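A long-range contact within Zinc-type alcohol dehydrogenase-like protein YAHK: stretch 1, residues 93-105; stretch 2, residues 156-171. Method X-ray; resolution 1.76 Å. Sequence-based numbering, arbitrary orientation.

Stretch 1 93-105: DQVEKYAPGDLVG
Stretch 2 (156-171) HERYVLRIRHPQEQLA

Apolar side chains fill the centre of this contact. Leu103 (chi1 m, chi2 t) points toward the second stretch: its CB lies 3.9 Å from Ile163 CB, and its CD2 lies 3.8 Å from Leu170 CD1, at the start of a helix. Leu103 thus meets Ile163 near the root of its side chain and Leu170 with its tip; the length of leucine suits it to both. Val104 (m) packs CB against Val160 CG1 at 3.6 Å, Val160 being t.

The backbone pairing is antiparallel and fixes the register. Val104 and Arg162 form the non-hydrogen-bonded pair, with CA atoms 4.6 Å apart; Gly105 and Leu161 form the hydrogen-bonded pair, CA to CA 4.9 Å, with Gly105 N to Leu161 O and Leu161 N to Gly105 O both 2.8 Å. Ile163 N donates to Leu103 O at 3.0 Å. The first strand continues beyond its stretch; Leu103, Val104 and Gly105 are extended, with phi/psi -90/124, -135/168 and -139/158. Glycine suits position 105 because an ideal CB there would lie only 3.4 Å from Ile163 CD1.

Tyr98 (chi1 m, chi2 98°) bridges apolar and polar regions. Val160 CG1 sits over one ring face, 4.1 Å from the Tyr98 ring centroid, while Tyr98 OH donates a short 2.5 Å hydrogen bond to Val160 O.

Farther out, a type II turn from Ala99 to Asp102 has Gly101 at phi/psi 101/-22, a conformation that calls for glycine. Asp102 OD1 lies 3.5 Å from NH2 of Arg162 (t, p, t, chi4 -72°), over the guanidinium face, so this salt bridge is purely electrostatic. Water 1 links Lys97 O (2.8 Å) to Arg162 NH1 (3.0 Å).

At the polar edge, the two carboxylate oxygens of buried Glu157 (p, t, chi3 165°) can receive adjacent amides: Glu96 N to Glu157 OE1, 3.2 Å, and Lys97 N to Glu157 OE2, 2.9 Å. Lys97 (m, t, p, t) is long enough to reach across, its NZ donating to Glu157 O at 3.0 Å.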

ATOM      1  N   ASP A  93      29.285  33.613  -2.385  1.00 27.37           N
ATOM      2  CA  ASP A  93      28.872  34.773  -3.168  1.00 29.70           C
ATOM      3  C   ASP A  93      27.680  34.527  -4.094  1.00 29.76           C
ATOM      4  O   ASP A  93      27.148  35.469  -4.680  1.00 29.18           O
ATOM      5  CB  ASP A  93      30.057  35.304  -3.983  1.00 32.45           C
ATOM      6  CG  ASP A  93      30.707  34.232  -4.835  1.00 34.55           C
ATOM      7  OD1 ASP A  93      29.995  33.572  -5.618  1.00 36.69           O
ATOM      8  OD2 ASP A  93      31.938  34.052  -4.728  1.00 39.32           O
ATOM      9  N   GLN A  94      27.265  33.270  -4.232  1.00 28.80           N
ATOM     10  CA  GLN A  94      26.129  32.940  -5.089  1.00 28.79           C
ATOM     11  C   GLN A  94      24.877  32.600  -4.284  1.00 27.35           C
ATOM     12  O   GLN A  94      23.813  32.363  -4.855  1.00 27.43           O
ATOM     13  CB  GLN A  94      26.471  31.764  -6.009  1.00 30.21           C
ATOM     14  CG  GLN A  94      27.550  32.071  -7.031  1.00 35.52           C
ATOM     15  CD  GLN A  94      27.213  33.281  -7.876  1.00 37.83           C
ATOM     16  OE1 GLN A  94      26.170  33.325  -8.531  1.00 40.93           O
ATOM     17  NE2 GLN A  94      28.096  34.273  -7.867  1.00 39.21           N
ATOM     18  N   VAL A  95      25.006  32.570  -2.961  1.00 25.37           N
ATOM     19  CA  VAL A  95      23.868  32.261  -2.102  1.00 23.39           C
ATOM     20  C   VAL A  95      22.842  33.387  -2.163  1.00 23.84           C
ATOM     21  O   VAL A  95      23.184  34.559  -2.001  1.00 23.95           O
ATOM     22  CB  VAL A  95      24.313  32.052  -0.641  1.00 22.20           C
ATOM     23  CG1 VAL A  95      23.099  31.972   0.271  1.00 20.42           C
ATOM     24  CG2 VAL A  95      25.126  30.771  -0.534  1.00 19.57           C
ATOM     25  N   GLU A  96      21.583  33.028  -2.388  1.00 23.45           N
ATOM     26  CA  GLU A  96      20.525  34.030  -2.493  1.00 25.28           C
ATOM     27  C   GLU A  96      19.465  33.930  -1.402  1.00 23.89           C
ATOM     28  O   GLU A  96      18.742  34.890  -1.144  1.00 24.76           O
ATOM     29  CB  GLU A  96      19.845  33.919  -3.859  1.00 27.16           C
ATOM     30  CG  GLU A  96      20.815  33.760  -5.016  1.00 32.22           C
ATOM     31  CD  GLU A  96      20.134  33.863  -6.364  1.00 34.98           C
ATOM     32  OE1 GLU A  96      19.675  34.971  -6.712  1.00 35.44           O
ATOM     33  OE2 GLU A  96      20.055  32.838  -7.073  1.00 38.43           O
ATOM     34  N   LYS A  97      19.380  32.770  -0.760  1.00 21.49           N
ATOM     35  CA  LYS A  97      18.384  32.540   0.281  1.00 20.73           C
ATOM     36  C   LYS A  97      18.779  33.001   1.679  1.00 19.54           C
ATOM     37  O   LYS A  97      17.922  33.418   2.462  1.00 18.60           O
ATOM     38  CB  LYS A  97      18.045  31.047   0.355  1.00 21.99           C
ATOM     39  CG  LYS A  97      17.451  30.452  -0.913  1.00 23.21           C
ATOM     40  CD  LYS A  97      17.459  28.923  -0.865  1.00 23.95           C
ATOM     41  CE  LYS A  97      16.682  28.378   0.326  1.00 25.45           C
ATOM     42  NZ  LYS A  97      16.711  26.880   0.369  1.00 25.16           N
ATOM     43  N   TYR A  98      20.068  32.929   1.995  1.00 18.76           N
ATOM     44  CA  TYR A  98      20.526  33.274   3.334  1.00 17.25           C
ATOM     45  C   TYR A  98      21.584  34.354   3.480  1.00 17.27           C
ATOM     46  O   TYR A  98      22.287  34.695   2.534  1.00 17.33           O
ATOM     47  CB  TYR A  98      21.018  32.005   4.031  1.00 16.62           C
ATOM     48  CG  TYR A  98      19.973  30.921   4.033  1.00 16.15           C
ATOM     49  CD1 TYR A  98      19.989  29.900   3.082  1.00 15.86           C
ATOM     50  CD2 TYR A  98      18.907  30.975   4.928  1.00 16.27           C
ATOM     51  CE1 TYR A  98      18.955  28.959   3.021  1.00 15.35           C
ATOM     52  CE2 TYR A  98      17.874  30.050   4.874  1.00 15.18           C
ATOM     53  CZ  TYR A  98      17.901  29.050   3.921  1.00 15.79           C
ATOM     54  OH  TYR A  98      16.847  28.169   3.852  1.00 16.94           O
ATOM     55  N   ALA A  99      21.677  34.871   4.702  1.00 17.26           N
ATOM     56  CA  ALA A  99      22.632  35.909   5.060  1.00 17.93           C
ATOM     57  C   ALA A  99      23.121  35.665   6.487  1.00 19.36           C
ATOM     58  O   ALA A  99      22.431  35.035   7.294  1.00 17.34           O
ATOM     59  CB  ALA A  99      21.974  37.275   4.963  1.00 17.58           C
ATOM     60  N   PRO A 100      24.323  36.156   6.819  1.00 19.99           N
ATOM     61  CA  PRO A 100      24.847  35.960   8.172  1.00 20.48           C
ATOM     62  C   PRO A 100      23.819  36.416   9.201  1.00 20.28           C
ATOM     63  O   PRO A 100      23.170  37.449   9.019  1.00 21.04           O
ATOM     64  CB  PRO A 100      26.101  36.829   8.179  1.00 19.53           C
ATOM     65  CG  PRO A 100      26.573  36.720   6.763  1.00 21.43           C
ATOM     66  CD  PRO A 100      25.292  36.880   5.980  1.00 21.21           C
ATOM     67  N   GLY A 101      23.666  35.641  10.269  1.00 19.62           N
ATOM     68  CA  GLY A 101      22.712  35.987  11.308  1.00 19.72           C
ATOM     69  C   GLY A 101      21.410  35.206  11.243  1.00 18.97           C
ATOM     70  O   GLY A 101      20.705  35.084  12.246  1.00 20.34           O
ATOM     71  N   ASP A 102      21.084  34.674  10.070  1.00 17.07           N
ATOM     72  CA  ASP A 102      19.852  33.907   9.903  1.00 16.47           C
ATOM     73  C   ASP A 102      19.820  32.640  10.749  1.00 15.75           C
ATOM     74  O   ASP A 102      20.846  31.992  10.955  1.00 14.75           O
ATOM     75  CB  ASP A 102      19.662  33.490   8.443  1.00 16.18           C
ATOM     76  CG  ASP A 102      19.309  34.647   7.536  1.00 18.34           C
ATOM     77  OD1 ASP A 102      19.008  35.748   8.045  1.00 17.43           O
ATOM     78  OD2 ASP A 102      19.319  34.442   6.303  1.00 19.28           O
ATOM     79  N   LEU A 103      18.631  32.298  11.240  1.00 14.54           N
ATOM     80  CA  LEU A 103      18.442  31.074  12.008  1.00 13.61           C
ATOM     81  C   LEU A 103      18.101  30.040  10.944  1.00 12.21           C
ATOM     82  O   LEU A 103      17.164  30.229  10.162  1.00 11.44           O
ATOM     83  CB  LEU A 103      17.283  31.216  12.998  1.00 14.40           C
ATOM     84  CG  LEU A 103      17.500  32.215  14.137  1.00 16.87           C
ATOM     85  CD1 LEU A 103      16.283  32.224  15.053  1.00 18.57           C
ATOM     86  CD2 LEU A 103      18.747  31.830  14.920  1.00 20.16           C
ATOM     87  N   VAL A 104      18.867  28.957  10.902  1.00 12.58           N
ATOM     88  CA  VAL A 104      18.657  27.928   9.891  1.00 10.56           C
ATOM     89  C   VAL A 104      18.684  26.512  10.432  1.00 10.19           C
ATOM     90  O   VAL A 104      19.093  26.268  11.564  1.00 10.74           O
ATOM     91  CB  VAL A 104      19.730  28.014   8.793  1.00 11.20           C
ATOM     92  CG1 VAL A 104      19.541  29.283   7.968  1.00 10.39           C
ATOM     93  CG2 VAL A 104      21.115  27.996   9.431  1.00 11.84           C
ATOM     94  N   GLY A 105      18.251  25.578   9.594  1.00 10.77           N
ATOM     95  CA  GLY A 105      18.247  24.185   9.988  1.00 10.32           C
ATOM     96  C   GLY A 105      18.712  23.297   8.852  1.00 10.48           C
ATOM     97  O   GLY A 105      18.681  23.693   7.685  1.00 10.78           O
ATOM     98  N   HIS A 156      25.187  23.213   0.992  1.00 13.67           N
ATOM     99  CA  HIS A 156      24.718  23.910  -0.206  1.00 13.80           C
ATOM    100  C   HIS A 156      23.375  24.523   0.201  1.00 14.99           C
ATOM    101  O   HIS A 156      22.545  23.838   0.795  1.00 14.71           O
ATOM    102  CB  HIS A 156      24.537  22.888  -1.334  1.00 17.28           C
ATOM    103  CG  HIS A 156      24.093  23.479  -2.636  1.00 20.48           C
ATOM    104  ND1 HIS A 156      22.859  24.070  -2.806  1.00 22.12           N
ATOM    105  CD2 HIS A 156      24.709  23.544  -3.840  1.00 21.85           C
ATOM    106  CE1 HIS A 156      22.733  24.472  -4.058  1.00 22.56           C
ATOM    107  NE2 HIS A 156      23.842  24.164  -4.708  1.00 23.50           N
ATOM    108  N   GLU A 157      23.151  25.798  -0.119  1.00 14.64           N
ATOM    109  CA  GLU A 157      21.916  26.465   0.298  1.00 14.25           C
ATOM    110  C   GLU A 157      20.605  25.800  -0.110  1.00 12.84           C
ATOM    111  O   GLU A 157      19.577  26.045   0.522  1.00 12.87           O
ATOM    112  CB  GLU A 157      21.891  27.931  -0.157  1.00 15.72           C
ATOM    113  CG  GLU A 157      21.700  28.147  -1.643  1.00 18.82           C
ATOM    114  CD  GLU A 157      21.229  29.560  -1.960  1.00 21.51           C
ATOM    115  OE1 GLU A 157      21.297  29.960  -3.139  1.00 23.53           O
ATOM    116  OE2 GLU A 157      20.782  30.267  -1.031  1.00 23.75           O
ATOM    117  N   ARG A 158      20.619  24.966  -1.143  1.00 13.88           N
ATOM    118  CA  ARG A 158      19.380  24.309  -1.555  1.00 13.87           C
ATOM    119  C   ARG A 158      18.863  23.380  -0.462  1.00 13.60           C
ATOM    120  O   ARG A 158      17.662  23.110  -0.375  1.00 13.03           O
ATOM    121  CB  ARG A 158      19.586  23.502  -2.845  1.00 14.51           C
ATOM    122  CG  ARG A 158      18.398  22.593  -3.197  1.00 14.99           C
ATOM    123  CD  ARG A 158      18.518  22.003  -4.596  1.00 16.99           C
ATOM    124  NE  ARG A 158      17.409  21.105  -4.913  1.00 16.44           N
ATOM    125  CZ  ARG A 158      17.124  20.675  -6.139  1.00 17.63           C
ATOM    126  NH1 ARG A 158      17.866  21.065  -7.169  1.00 18.08           N
ATOM    127  NH2 ARG A 158      16.095  19.860  -6.340  1.00 16.48           N
ATOM    128  N   TYR A 159      19.768  22.911   0.390  1.00 11.67           N
ATOM    129  CA  TYR A 159      19.386  21.984   1.445  1.00 11.55           C
ATOM    130  C   TYR A 159      19.355  22.578   2.843  1.00 11.00           C
ATOM    131  O   TYR A 159      19.237  21.854   3.830  1.00 13.74           O
ATOM    132  CB  TYR A 159      20.311  20.767   1.388  1.00 10.86           C
ATOM    133  CG  TYR A 159      20.401  20.209  -0.012  1.00 10.75           C
ATOM    134  CD1 TYR A 159      21.310  20.731  -0.938  1.00 12.18           C
ATOM    135  CD2 TYR A 159      19.511  19.229  -0.447  1.00 10.06           C
ATOM    136  CE1 TYR A 159      21.319  20.292  -2.262  1.00 12.45           C
ATOM    137  CE2 TYR A 159      19.512  18.785  -1.765  1.00 11.56           C
ATOM    138  CZ  TYR A 159      20.416  19.321  -2.666  1.00 13.41           C
ATOM    139  OH  TYR A 159      20.400  18.896  -3.974  1.00 12.79           O
ATOM    140  N   VAL A 160      19.457  23.899   2.926  1.00  9.96           N
ATOM    141  CA  VAL A 160      19.415  24.583   4.212  1.00 10.36           C
ATOM    142  C   VAL A 160      18.022  25.182   4.354  1.00 10.91           C
ATOM    143  O   VAL A 160      17.508  25.784   3.413  1.00 13.00           O
ATOM    144  CB  VAL A 160      20.467  25.709   4.285  1.00  9.92           C
ATOM    145  CG1 VAL A 160      20.335  26.470   5.605  1.00 11.68           C
ATOM    146  CG2 VAL A 160      21.867  25.112   4.165  1.00 12.22           C
ATOM    147  N   LEU A 161      17.422  25.008   5.527  1.00 11.27           N
ATOM    148  CA  LEU A 161      16.073  25.509   5.801  1.00 10.14           C
ATOM    149  C   LEU A 161      16.101  26.761   6.663  1.00  9.10           C
ATOM    150  O   LEU A 161      17.023  26.957   7.444  1.00 11.13           O
ATOM    151  CB  LEU A 161      15.253  24.439   6.530  1.00 10.84           C
ATOM    152  CG  LEU A 161      14.934  23.106   5.846  1.00 12.45           C
ATOM    153  CD1 LEU A 161      14.225  23.367   4.529  1.00 12.38           C
ATOM    154  CD2 LEU A 161      16.210  22.306   5.621  1.00 13.29           C
ATOM    155  N   ARG A 162      15.076  27.599   6.528  1.00 10.77           N
ATOM    156  CA  ARG A 162      14.988  28.823   7.316  1.00 11.59           C
ATOM    157  C   ARG A 162      14.062  28.600   8.511  1.00 11.98           C
ATOM    158  O   ARG A 162      12.940  28.118   8.346  1.00 12.00           O
ATOM    159  CB  ARG A 162      14.435  29.966   6.454  1.00 13.08           C
ATOM    160  CG  ARG A 162      14.389  31.328   7.148  1.00 15.86           C
ATOM    161  CD  ARG A 162      15.794  31.836   7.461  1.00 20.28           C
ATOM    162  NE  ARG A 162      15.790  33.173   8.051  1.00 21.57           N
ATOM    163  CZ  ARG A 162      15.500  34.287   7.384  1.00 21.24           C
ATOM    164  NH1 ARG A 162      15.190  34.235   6.095  1.00 22.06           N
ATOM    165  NH2 ARG A 162      15.513  35.458   8.009  1.00 21.48           N
ATOM    166  N   ILE A 163      14.543  28.940   9.705  1.00  9.80           N
ATOM    167  CA  ILE A 163      13.754  28.802  10.928  1.00 10.79           C
ATOM    168  C   ILE A 163      13.064  30.132  11.216  1.00 12.81           C
ATOM    169  O   ILE A 163      13.714  31.179  11.246  1.00 12.43           O
ATOM    170  CB  ILE A 163      14.638  28.441  12.141  1.00 11.00           C
ATOM    171  CG1 ILE A 163      15.360  27.117  11.883  1.00 14.12           C
ATOM    172  CG2 ILE A 163      13.794  28.385  13.412  1.00 10.89           C
ATOM    173  CD1 ILE A 163      14.454  25.982  11.467  1.00 15.13           C
ATOM    174  N   ARG A 164      11.750  30.080  11.419  1.00 13.62           N
ATOM    175  CA  ARG A 164      10.956  31.273  11.690  1.00 15.50           C
ATOM    176  C   ARG A 164      10.472  31.351  13.141  1.00 16.33           C
ATOM    177  O   ARG A 164       9.858  32.343  13.546  1.00 16.83           O
ATOM    178  CB  ARG A 164       9.753  31.325  10.743  1.00 15.32           C
ATOM    179  CG  ARG A 164      10.118  31.487   9.267  1.00 20.25           C
ATOM    180  CD  ARG A 164      10.796  32.826   8.989  1.00 24.32           C
ATOM    181  NE  ARG A 164      11.078  33.008   7.566  1.00 27.31           N
ATOM    182  CZ  ARG A 164      11.607  34.109   7.038  1.00 29.12           C
ATOM    183  NH1 ARG A 164      11.915  35.142   7.812  1.00 30.12           N
ATOM    184  NH2 ARG A 164      11.829  34.178   5.732  1.00 30.69           N
ATOM    185  N   HIS A 165      10.740  30.304  13.914  1.00 14.10           N
ATOM    186  CA  HIS A 165      10.363  30.278  15.326  1.00 14.67           C
ATOM    187  C   HIS A 165      11.223  31.301  16.062  1.00 15.43           C
ATOM    188  O   HIS A 165      12.299  31.670  15.589  1.00 16.37           O
ATOM    189  CB  HIS A 165      10.669  28.916  15.950  1.00 12.70           C
ATOM    190  CG  HIS A 165       9.764  27.810  15.507  1.00 12.38           C
ATOM    191  ND1 HIS A 165       8.870  27.199  16.360  1.00 14.67           N
ATOM    192  CD2 HIS A 165       9.663  27.159  14.325  1.00 10.12           C
ATOM    193  CE1 HIS A 165       8.262  26.214  15.722  1.00  9.42           C
ATOM    194  NE2 HIS A 165       8.725  26.168  14.486  1.00 15.05           N
ATOM    195  N   PRO A 166      10.762  31.770  17.233  1.00 16.35           N
ATOM    196  CA  PRO A 166      11.553  32.743  17.996  1.00 18.08           C
ATOM    197  C   PRO A 166      12.845  32.038  18.408  1.00 18.40           C
ATOM    198  O   PRO A 166      12.834  30.832  18.658  1.00 18.29           O
ATOM    199  CB  PRO A 166      10.661  33.045  19.196  1.00 18.37           C
ATOM    200  CG  PRO A 166       9.283  32.863  18.647  1.00 20.02           C
ATOM    201  CD  PRO A 166       9.425  31.597  17.829  1.00 16.23           C
ATOM    202  N   GLN A 167      13.952  32.769  18.488  1.00 18.99           N
ATOM    203  CA  GLN A 167      15.223  32.145  18.847  1.00 20.43           C
ATOM    204  C   GLN A 167      15.213  31.358  20.156  1.00 19.72           C
ATOM    205  O   GLN A 167      15.954  30.384  20.301  1.00 18.08           O
ATOM    206  CB  GLN A 167      16.345  33.187  18.886  1.00 23.76           C
ATOM    207  CG  GLN A 167      16.200  34.245  19.961  1.00 29.91           C
ATOM    208  CD  GLN A 167      17.374  35.209  19.986  1.00 33.19           C
ATOM    209  OE1 GLN A 167      17.390  36.165  20.761  1.00 37.73           O
ATOM    210  NE2 GLN A 167      18.364  34.961  19.133  1.00 34.85           N
ATOM    211  N   GLU A 168      14.375  31.763  21.106  1.00 19.89           N
ATOM    212  CA  GLU A 168      14.313  31.071  22.389  1.00 21.20           C
ATOM    213  C   GLU A 168      13.833  29.630  22.245  1.00 19.86           C
ATOM    214  O   GLU A 168      14.022  28.814  23.146  1.00 20.65           O
ATOM    215  CB  GLU A 168      13.396  31.818  23.360  1.00 26.48           C
ATOM    216  CG  GLU A 168      11.937  31.868  22.940  1.00 33.47           C
ATOM    217  CD  GLU A 168      11.059  32.565  23.965  1.00 38.66           C
ATOM    218  OE1 GLU A 168      11.307  33.757  24.252  1.00 41.50           O
ATOM    219  OE2 GLU A 168      10.122  31.921  24.487  1.00 42.05           O
ATOM    220  N   GLN A 169      13.218  29.318  21.111  1.00 17.66           N
ATOM    221  CA  GLN A 169      12.710  27.970  20.874  1.00 15.24           C
ATOM    222  C   GLN A 169      13.575  27.122  19.950  1.00 15.35           C
ATOM    223  O   GLN A 169      13.179  26.022  19.575  1.00 13.64           O
ATOM    224  CB  GLN A 169      11.297  28.037  20.298  1.00 17.21           C
ATOM    225  CG  GLN A 169      10.212  28.218  21.339  1.00 18.75           C
ATOM    226  CD  GLN A 169       8.828  28.216  20.727  1.00 20.96           C
ATOM    227  OE1 GLN A 169       7.840  27.932  21.402  1.00 23.78           O
ATOM    228  NE2 GLN A 169       8.748  28.545  19.444  1.00 19.60           N
ATOM    229  N   LEU A 170      14.752  27.624  19.590  1.00 13.84           N
ATOM    230  CA  LEU A 170      15.643  26.899  18.685  1.00 13.62           C
ATOM    231  C   LEU A 170      15.882  25.432  19.013  1.00 13.42           C
ATOM    232  O   LEU A 170      15.777  24.576  18.136  1.00 11.99           O
ATOM    233  CB  LEU A 170      16.999  27.600  18.590  1.00 15.34           C
ATOM    234  CG  LEU A 170      17.223  28.481  17.364  1.00 19.56           C
ATOM    235  CD1 LEU A 170      18.692  28.877  17.315  1.00 20.05           C
ATOM    236  CD2 LEU A 170      16.840  27.733  16.091  1.00 19.04           C
ATOM    237  N   ALA A 171      16.218  25.141  20.267  1.00 11.83           N
ATOM    238  CA  ALA A 171      16.491  23.766  20.673  1.00 12.54           C
ATOM    239  C   ALA A 171      15.303  22.841  20.440  1.00 12.26           C
ATOM    240  O   ALA A 171      15.470  21.703  19.991  1.00 10.78           O
ATOM    241  CB  ALA A 171      16.890  23.722  22.138  1.00 13.00           C
TER
HETATM  242  O   HOH W   1      15.557  32.488   3.735  1.00 22.14           O
HETATM  243  O   HOH W   2      16.474  34.291  11.092  1.00 19.65           O